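Putative aldehyde dehydrogenase AldY (Bacillus subtilis, PDB 4DNG) probably oxidises aldehydes to carboxylates with NAD(+) and may help protect cells against stress from ethanol and related compounds. Local coordinates at the interface of chains A and B. Coordinates in Å, arbitrary orientation; residue numbers count along the deposited sequence, not the author numbering. Chains: chain A/B, Uncharacterized aldehyde dehydrogenase AldY.

The interface of chains A and B. Residues chain A 411, 425, 428, 430-433; chain B 472-474.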
loop_
_atom_site.group_PDB
_atom_site.type_symbol
_atom_site.label_atom_id
_atom_site.label_comp_id
_atom_site.label_asym_id
_atom_site.label_seq_id
_atom_site.Cartn_x
_atom_site.Cartn_y
_atom_site.Cartn_z
ATOM N N SER A 411 -6.501 4.273 -19.903
ATOM C CA SER A 411 -7.539 4.424 -20.916
ATOM C C SER A 411 -7.182 5.531 -21.908
ATOM O O SER A 411 -6.348 6.409 -21.615
ATOM C CB SER A 411 -8.866 4.724 -20.240
ATOM O OG SER A 411 -8.725 5.861 -19.412
ATOM N N ALA A 425 -12.769 11.834 -19.179
ATOM C CA ALA A 425 -11.554 11.252 -18.617
ATOM C C ALA A 425 -11.696 11.159 -17.101
ATOM O O ALA A 425 -11.285 10.177 -16.494
ATOM C CB ALA A 425 -10.339 12.094 -18.981
ATOM N N ILE A 428 -13.774 7.956 -15.732
ATOM C CA ILE A 428 -13.238 6.613 -15.899
ATOM C C ILE A 428 -12.378 6.217 -14.701
ATOM O O ILE A 428 -11.392 6.907 -14.381
ATOM C CB ILE A 428 -12.371 6.524 -17.172
ATOM C CG1 ILE A 428 -13.194 6.915 -18.398
ATOM C CG2 ILE A 428 -11.755 5.128 -17.332
ATOM C CD1 ILE A 428 -12.505 6.645 -19.723
ATOM N N SER A 430 -9.655 4.634 -13.613
ATOM C CA SER A 430 -8.403 4.274 -14.252
ATOM C C SER A 430 -7.421 5.309 -13.755
ATOM O O SER A 430 -7.793 6.462 -13.528
ATOM C CB SER A 430 -8.539 4.343 -15.780
ATOM O OG SER A 430 -7.298 4.600 -16.411
ATOM N N GLY A 431 -6.177 4.907 -13.555
ATOM C CA GLY A 431 -5.175 5.845 -13.061
ATOM C C GLY A 431 -4.896 6.902 -14.112
ATOM O O GLY A 431 -4.883 8.104 -13.809
ATOM N N MET A 432 -4.700 6.454 -15.355
ATOM C CA MET A 432 -4.334 7.352 -16.447
ATOM C C MET A 432 -5.346 7.344 -17.600
ATOM O O MET A 432 -5.728 6.284 -18.092
ATOM C CB MET A 432 -2.934 6.990 -16.965
ATOM C CG MET A 432 -2.525 7.691 -18.251
ATOM S SD MET A 432 -1.682 9.263 -17.998
ATOM C CE MET A 432 0.025 8.705 -17.987
ATOM N N THR A 433 -5.781 8.528 -18.021
ATOM C CA THR A 433 -6.440 8.667 -19.327
ATOM C C THR A 433 -5.688 9.649 -20.212
ATOM O O THR A 433 -5.356 10.756 -19.771
ATOM C CB THR A 433 -7.877 9.170 -19.205
ATOM O OG1 THR A 433 -8.570 8.392 -18.224
ATOM C CG2 THR A 433 -8.590 9.061 -20.547
ATOM N N LYS B 472 -5.689 11.425 -9.972
ATOM C CA LYS B 472 -5.965 11.008 -11.346
ATOM C C LYS B 472 -5.170 11.868 -12.352
ATOM O O LYS B 472 -5.000 13.070 -12.144
ATOM C CB LYS B 472 -7.481 11.032 -11.614
ATOM C CG LYS B 472 -7.903 11.035 -13.087
ATOM C CD LYS B 472 -8.171 9.654 -13.666
ATOM C CE LYS B 472 -8.145 9.741 -15.187
ATOM N NZ LYS B 472 -8.772 8.577 -15.862
ATOM N N TRP B 473 -4.687 11.229 -13.424
ATOM C CA TRP B 473 -3.772 11.817 -14.411
ATOM C C TRP B 473 -4.459 11.802 -15.740
ATOM O O TRP B 473 -4.966 10.763 -16.171
ATOM C CB TRP B 473 -2.517 10.959 -14.531
ATOM C CG TRP B 473 -1.203 11.669 -14.280
ATOM C CD1 TRP B 473 -0.710 12.120 -13.057
ATOM C CD2 TRP B 473 -0.136 11.986 -15.253
ATOM N NE1 TRP B 473 0.529 12.693 -13.203
ATOM C CE2 TRP B 473 0.935 12.647 -14.489
ATOM C CE3 TRP B 473 0.030 11.806 -16.621
ATOM C CZ2 TRP B 473 2.110 13.095 -15.094
ATOM C CZ3 TRP B 473 1.221 12.252 -17.219
ATOM C CH2 TRP B 473 2.233 12.885 -16.472
ATOM N N ILE B 474 -4.505 12.956 -16.391
ATOM C CA ILE B 474 -5.044 13.066 -17.737
ATOM C C ILE B 474 -3.995 13.776 -18.584
ATOM O O ILE B 474 -3.603 14.905 -18.270
ATOM C CB ILE B 474 -6.375 13.862 -17.776
ATOM C CG1 ILE B 474 -7.424 13.233 -16.857
ATOM C CG2 ILE B 474 -6.922 13.931 -19.196
ATOM C CD1 ILE B 474 -8.534 14.181 -16.460
#
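The side-chain amine of B:Lys472 reaches into chain A and is held by backbone carbonyls: NZ donates to A:Ala425 O at 3.0 Å, at the end of helix 418-425, and more weakly to A:Ile428 O and A:Ser430 O. It approaches A:Ala425 O from 32° off the carbonyl plane. CG is anti to the backbone N (chi1 162°) and the chain bends at chi2 (93°), then runs extended, carrying the amine up to A:Thr433. The separation of NZ from A:Thr433 OG1 is implausibly short, so that pairing is doubtful. A:Thr433 OG1 in turn donates to A:Ser411 OG at 2.8 Å, which helps fix its side chain. Beside the lysine, strand 469-476 of chain B pairs in parallel with strand 432-435 of chain A, continuing the strand pairing across the two-fold interface of the deposited pair, probably the dimer typical of this family. B:Trp473 N donates to A:Gly431 O at 3.2 Å, and A:Thr433 N to B:Trp473 O at 3.0 Å. A:Met432 and B:Trp473 point the same way from this pairing; the methionine, bent at chi2 and chi3, brings SD and the terminal methyl CE each to 3.4 Å from B:Trp473 CE3 on the six-membered ring, SD beside the rim and CE displaced to one face. An alanine in place of A:Met432 would probably open a gap beside CE3 and leave the indole freer to turn. Beyond the lysine, A:Ala425 CB meets the tip of B:Ile474, 3.7 Å from CD1.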